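Local coordinates for protein paenibacillus xanthan lyase (Paenibacillus, PDB 6F2P) that cleaves the polysaccharide xanthan as a family 8 polysaccharide lyase, probably by the beta-elimination usual for such enzymes, at residues Tyr267-Arg281 with Leu290-Ser302. Sequence-based numbering, arbitrary orientation.
Sequences YEPFIYKGNLMDMVR and LQDDKAAVTVMAS
Leu276 and Val299 illustrate how a small hairpin can be seated on the opening turns of a helix. Leu276 swings CG anti to its own nitrogen (chi1 -175°), which carries CD2 over the helix to within 4.0 Å of Ala295 CB, while its CB rests on Ala296 CB. One turn on, Val299 divides its branches: CG1 lies 3.7 Å from Ile271 CD1 and also meets Tyr267 CB, whereas CG2 approaches Leu276 CD2.

Polar backbone atoms add to the apolar contact. Leu276 N donates to Asp292 O at 3.0 Å. The Gly274 carbonyl receives a CA-H...O contact from Asp293 CA. The Asn275 amide and the Asp292 carboxylate stack almost in parallel, 6° apart; Asn275 ND2 bonds Leu419 O and Asp292 OD1 accepts from Asn423 ND2.

Charge gathers at the helix start. Arg281 grips Asp278 side-on, NE and NH2 both reaching the single oxygen OD1, each at 2.8 Å, with NE on its anti lone pair. The Arg281 chain, bent at chi3 (-51°), lays CD against Ala295 CB at 3.6 Å and brings NH1 into a weak bond with Leu290 O. The Asp278 and Asp292 carboxylates stand close, OD2 to OD2 4.3 Å; a water donating to Asp292 OD2, another water and Trp427 NE1 donating to Asp278 OD2, and the neighbouring arginine probably ease the repulsion.

The whole is a beta-hairpin with a two-residue loop, a type I' turn from Tyr272 to Asn275, packed on helix 292-307 within the alpha-helical domain of a family 8 polysaccharide lyase.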
loop_
_atom_site.group_PDB
_atom_site.type_symbol
_atom_site.label_atom_id
_atom_site.label_comp_id
_atom_site.label_asym_id
_atom_site.label_seq_id
_atom_site.Cartn_x
_atom_site.Cartn_y
_atom_site.Cartn_z
ATOM N N TYR A 267 12.465 -10.066 2.271
ATOM C CA TYR A 267 13.110 -11.096 1.443
ATOM C C TYR A 267 12.474 -12.478 1.496
ATOM O O TYR A 267 12.122 -13.035 0.461
ATOM C CB TYR A 267 14.629 -11.116 1.667
ATOM C CG TYR A 267 15.173 -9.841 1.115
ATOM C CD1 TYR A 267 15.385 -9.698 -0.250
ATOM C CD2 TYR A 267 15.366 -8.739 1.931
ATOM C CE1 TYR A 267 15.815 -8.508 -0.780
ATOM C CE2 TYR A 267 15.802 -7.539 1.407
ATOM C CZ TYR A 267 16.018 -7.434 0.052
ATOM O OH TYR A 267 16.438 -6.247 -0.480
ATOM N N GLU A 268 12.288 -13.007 2.697
ATOM C CA GLU A 268 11.643 -14.301 2.856
ATOM C C GLU A 268 10.306 -14.427 2.096
ATOM O O GLU A 268 10.058 -15.453 1.458
ATOM C CB GLU A 268 11.475 -14.644 4.343
ATOM C CG GLU A 268 11.105 -16.092 4.591
ATOM C CD GLU A 268 10.799 -16.372 6.038
ATOM O OE1 GLU A 268 10.572 -15.400 6.781
ATOM O OE2 GLU A 268 10.793 -17.558 6.439
ATOM N N PRO A 269 9.444 -13.393 2.145
ATOM C CA PRO A 269 8.186 -13.608 1.417
ATOM C C PRO A 269 8.379 -13.635 -0.101
ATOM O O PRO A 269 7.508 -14.115 -0.832
ATOM C CB PRO A 269 7.325 -12.394 1.810
ATOM C CG PRO A 269 7.996 -11.789 2.995
ATOM C CD PRO A 269 9.455 -12.109 2.868
ATOM N N PHE A 270 9.509 -13.119 -0.572
ATOM C CA PHE A 270 9.728 -13.001 -2.007
ATOM C C PHE A 270 10.627 -14.079 -2.566
ATOM O O PHE A 270 10.951 -14.061 -3.756
ATOM C CB PHE A 270 10.275 -11.620 -2.372
ATOM C CG PHE A 270 9.306 -10.510 -2.117
ATOM C CD1 PHE A 270 8.145 -10.408 -2.864
ATOM C CD2 PHE A 270 9.549 -9.576 -1.124
ATOM C CE1 PHE A 270 7.245 -9.387 -2.630
ATOM C CE2 PHE A 270 8.661 -8.558 -0.889
ATOM C CZ PHE A 270 7.507 -8.461 -1.643
ATOM N N ILE A 271 11.037 -15.018 -1.720
ATOM C CA ILE A 271 11.770 -16.172 -2.222
ATOM C C ILE A 271 10.869 -17.376 -2.202
ATOM O O ILE A 271 10.521 -17.885 -1.132
ATOM C CB ILE A 271 13.040 -16.480 -1.417
ATOM C CG1 ILE A 271 14.046 -15.347 -1.577
ATOM C CG2 ILE A 271 13.669 -17.804 -1.886
ATOM C CD1 ILE A 271 15.239 -15.503 -0.697
ATOM N N TYR A 272 10.465 -17.815 -3.388
ATOM C CA TYR A 272 9.664 -19.014 -3.472
ATOM C C TYR A 272 10.526 -20.159 -3.957
ATOM O O TYR A 272 10.909 -20.202 -5.122
ATOM C CB TYR A 272 8.444 -18.821 -4.372
ATOM C CG TYR A 272 7.410 -19.886 -4.127
ATOM C CD1 TYR A 272 6.522 -19.783 -3.061
ATOM C CD2 TYR A 272 7.350 -21.019 -4.925
ATOM C CE1 TYR A 272 5.589 -20.760 -2.816
ATOM C CE2 TYR A 272 6.413 -22.008 -4.690
ATOM C CZ TYR A 272 5.537 -21.875 -3.633
ATOM O OH TYR A 272 4.606 -22.861 -3.398
ATOM N N LYS A 273 10.848 -21.066 -3.043
ATOM C CA LYS A 273 11.628 -22.255 -3.368
ATOM C C LYS A 273 12.849 -21.967 -4.250
ATOM O O LYS A 273 13.105 -22.664 -5.233
ATOM C CB LYS A 273 10.720 -23.313 -3.992
ATOM C CG LYS A 273 9.586 -23.732 -3.065
ATOM C CD LYS A 273 8.706 -24.787 -3.701
ATOM C CE LYS A 273 7.670 -25.285 -2.718
ATOM N NZ LYS A 273 6.884 -26.422 -3.280
ATOM N N GLY A 274 13.583 -20.918 -3.896
ATOM C CA GLY A 274 14.829 -20.596 -4.568
ATOM C C GLY A 274 14.685 -19.561 -5.661
ATOM O O GLY A 274 15.662 -19.205 -6.321
ATOM N N ASN A 275 13.462 -19.085 -5.856
ATOM C CA ASN A 275 13.167 -18.092 -6.877
ATOM C C ASN A 275 12.827 -16.744 -6.261
ATOM O O ASN A 275 11.849 -16.618 -5.526
ATOM C CB ASN A 275 11.996 -18.570 -7.735
ATOM C CG ASN A 275 12.316 -19.827 -8.501
ATOM O OD1 ASN A 275 13.398 -19.958 -9.074
ATOM N ND2 ASN A 275 11.384 -20.766 -8.514
ATOM N N LEU A 276 13.636 -15.734 -6.552
ATOM C CA LEU A 276 13.332 -14.387 -6.100
ATOM C C LEU A 276 12.295 -13.844 -7.051
ATOM O O LEU A 276 12.541 -13.785 -8.248
ATOM C CB LEU A 276 14.589 -13.525 -6.132
ATOM C CG LEU A 276 14.479 -12.103 -5.581
ATOM C CD1 LEU A 276 13.929 -12.107 -4.175
ATOM C CD2 LEU A 276 15.848 -11.423 -5.618
ATOM N N MET A 277 11.131 -13.468 -6.531
ATOM C CA MET A 277 10.006 -13.064 -7.379
ATOM C C MET A 277 10.326 -11.885 -8.292
ATOM O O MET A 277 10.768 -10.831 -7.835
ATOM C CB MET A 277 8.774 -12.748 -6.528
ATOM C CG MET A 277 8.230 -13.948 -5.789
ATOM S SD MET A 277 6.716 -13.578 -4.895
ATOM C CE MET A 277 6.433 -15.168 -4.136
ATOM N N ASP A 278 10.088 -12.073 -9.586
ATOM C CA ASP A 278 10.435 -11.074 -10.597
ATOM C C ASP A 278 9.729 -9.731 -10.420
ATOM O O ASP A 278 10.224 -8.698 -10.875
ATOM C CB ASP A 278 10.136 -11.621 -11.989
ATOM C CG ASP A 278 11.083 -12.728 -12.395
ATOM O OD1 ASP A 278 12.252 -12.703 -11.955
ATOM O OD2 ASP A 278 10.655 -13.623 -13.153
ATOM N N MET A 279 8.573 -9.740 -9.761
ATOM C CA MET A 279 7.794 -8.521 -9.639
ATOM C C MET A 279 8.473 -7.481 -8.746
ATOM O O MET A 279 8.124 -6.305 -8.798
ATOM C CB MET A 279 6.379 -8.820 -9.159
ATOM C CG MET A 279 6.263 -9.233 -7.702
ATOM S SD MET A 279 4.543 -9.597 -7.285
ATOM C CE MET A 279 4.675 -9.944 -5.528
ATOM N N VAL A 280 9.448 -7.901 -7.941
ATOM C CA VAL A 280 10.212 -6.943 -7.146
ATOM C C VAL A 280 11.620 -6.714 -7.677
ATOM O O VAL A 280 12.438 -6.098 -6.990
ATOM C CB VAL A 280 10.330 -7.342 -5.647
ATOM C CG1 VAL A 280 8.951 -7.508 -5.015
ATOM C CG2 VAL A 280 11.174 -8.596 -5.477
ATOM N N ARG A 281 11.910 -7.202 -8.882
ATOM C CA ARG A 281 13.262 -7.091 -9.414
ATOM C C ARG A 281 13.405 -5.978 -10.451
ATOM O O ARG A 281 14.466 -5.824 -11.069
ATOM C CB ARG A 281 13.751 -8.430 -9.970
ATOM C CG ARG A 281 13.769 -9.536 -8.937
ATOM C CD ARG A 281 14.586 -10.737 -9.375
ATOM N NE ARG A 281 14.231 -11.225 -10.706
ATOM C CZ ARG A 281 15.035 -11.157 -11.769
ATOM N NH1 ARG A 281 16.241 -10.620 -11.658
ATOM N NH2 ARG A 281 14.636 -11.626 -12.947
ATOM N N LEU A 290 20.648 -13.273 -14.941
ATOM C CA LEU A 290 20.130 -12.930 -13.631
ATOM C C LEU A 290 18.634 -13.193 -13.544
ATOM O O LEU A 290 17.865 -12.357 -13.067
ATOM C CB LEU A 290 20.437 -11.470 -13.326
ATOM C CG LEU A 290 20.528 -11.067 -11.861
ATOM C CD1 LEU A 290 21.425 -12.028 -11.084
ATOM C CD2 LEU A 290 21.050 -9.642 -11.793
ATOM N N GLN A 291 18.231 -14.370 -14.010
ATOM C CA GLN A 291 16.848 -14.804 -13.888
ATOM C C GLN A 291 16.521 -15.139 -12.429
ATOM O O GLN A 291 17.425 -15.261 -11.599
ATOM C CB GLN A 291 16.590 -15.979 -14.830
ATOM C CG GLN A 291 16.787 -15.584 -16.285
ATOM C CD GLN A 291 16.639 -16.737 -17.258
ATOM O OE1 GLN A 291 15.533 -17.208 -17.524
ATOM N NE2 GLN A 291 17.759 -17.190 -17.805
ATOM N N ASP A 292 15.235 -15.291 -12.124
ATOM C CA ASP A 292 14.765 -15.349 -10.734
ATOM C C ASP A 292 15.516 -16.316 -9.805
ATOM O O ASP A 292 15.808 -15.971 -8.648
ATOM C CB ASP A 292 13.238 -15.551 -10.659
ATOM C CG ASP A 292 12.782 -16.901 -11.190
ATOM O OD1 ASP A 292 13.589 -17.610 -11.831
ATOM O OD2 ASP A 292 11.600 -17.247 -10.961
ATOM N N ASP A 293 15.852 -17.503 -10.309
ATOM C CA ASP A 293 16.602 -18.465 -9.498
ATOM C C ASP A 293 18.044 -18.022 -9.255
ATOM O O ASP A 293 18.588 -18.246 -8.173
ATOM C CB ASP A 293 16.553 -19.874 -10.091
ATOM C CG ASP A 293 17.217 -19.967 -11.454
ATOM O OD1 ASP A 293 17.343 -18.936 -12.154
ATOM O OD2 ASP A 293 17.602 -21.094 -11.828
ATOM N N LYS A 294 18.656 -17.378 -10.245
ATOM C CA LYS A 294 20.005 -16.837 -10.049
ATOM C C LYS A 294 19.960 -15.600 -9.155
ATOM O O LYS A 294 20.869 -15.373 -8.357
ATOM C CB LYS A 294 20.703 -16.527 -11.387
ATOM C CG LYS A 294 21.511 -17.683 -11.972
ATOM C CD LYS A 294 22.949 -17.702 -11.440
ATOM C CE LYS A 294 23.811 -18.733 -12.172
ATOM N NZ LYS A 294 25.285 -18.526 -11.976
ATOM N N ALA A 295 18.892 -14.814 -9.282
ATOM C CA ALA A 295 18.752 -13.571 -8.523
ATOM C C ALA A 295 18.619 -13.846 -7.040
ATOM O O ALA A 295 18.942 -13.000 -6.210
ATOM C CB ALA A 295 17.550 -12.777 -9.012
ATOM N N ALA A 296 18.132 -15.037 -6.716
ATOM C CA ALA A 296 17.882 -15.428 -5.333
ATOM C C ALA A 296 19.177 -15.691 -4.577
ATOM O O ALA A 296 19.222 -15.608 -3.342
ATOM C CB ALA A 296 17.003 -16.661 -5.302
ATOM N N VAL A 297 20.224 -16.014 -5.332
ATOM C CA VAL A 297 21.478 -16.475 -4.748
ATOM C C VAL A 297 22.146 -15.457 -3.820
ATOM O O VAL A 297 22.577 -15.811 -2.725
ATOM C CB VAL A 297 22.464 -16.966 -5.832
ATOM C CG1 VAL A 297 23.830 -17.176 -5.238
ATOM C CG2 VAL A 297 21.954 -18.265 -6.454
ATOM N N THR A 298 22.211 -14.202 -4.246
ATOM C CA THR A 298 22.824 -13.148 -3.440
ATOM C C THR A 298 22.076 -12.955 -2.114
ATOM O O THR A 298 22.682 -12.649 -1.082
ATOM C CB THR A 298 22.896 -11.806 -4.214
ATOM O OG1 THR A 298 23.434 -10.786 -3.364
ATOM C CG2 THR A 298 21.511 -11.374 -4.681
ATOM N N VAL A 299 20.761 -13.157 -2.141
ATOM C CA VAL A 299 19.955 -12.992 -0.944
ATOM C C VAL A 299 20.193 -14.140 0.033
ATOM O O VAL A 299 20.379 -13.919 1.238
ATOM C CB VAL A 299 18.460 -12.907 -1.277
ATOM C CG1 VAL A 299 17.659 -12.799 -0.006
ATOM C CG2 VAL A 299 18.185 -11.720 -2.181
ATOM N N MET A 300 20.178 -15.366 -0.488
ATOM C CA MET A 300 20.487 -16.539 0.327
ATOM C C MET A 300 21.866 -16.390 0.958
ATOM O O MET A 300 22.067 -16.742 2.120
ATOM C CB MET A 300 20.414 -17.819 -0.503
ATOM C CG MET A 300 19.019 -18.119 -1.016
ATOM S SD MET A 300 18.916 -19.508 -2.163
ATOM C CE MET A 300 19.633 -20.845 -1.220
ATOM N N ALA A 301 22.803 -15.839 0.189
ATOM C CA ALA A 301 24.167 -15.633 0.665
ATOM C C ALA A 301 24.179 -14.593 1.764
ATOM O O ALA A 301 24.880 -14.739 2.762
ATOM C CB ALA A 301 25.086 -15.205 -0.481
ATOM N N SER A 302 23.396 -13.542 1.576
ATOM C CA SER A 302 23.318 -12.472 2.557
ATOM C C SER A 302 22.712 -12.972 3.857
ATOM O O SER A 302 23.111 -12.536 4.941
ATOM C CB SER A 302 22.493 -11.309 2.010
ATOM O OG SER A 302 23.172 -10.639 0.961
HETATM O O HOH W 1 17.901 -20.336 -6.387
HETATM O O HOH W 2 9.968 -15.125 -10.809
HETATM O O HOH W 3 13.046 -14.861 -14.149
#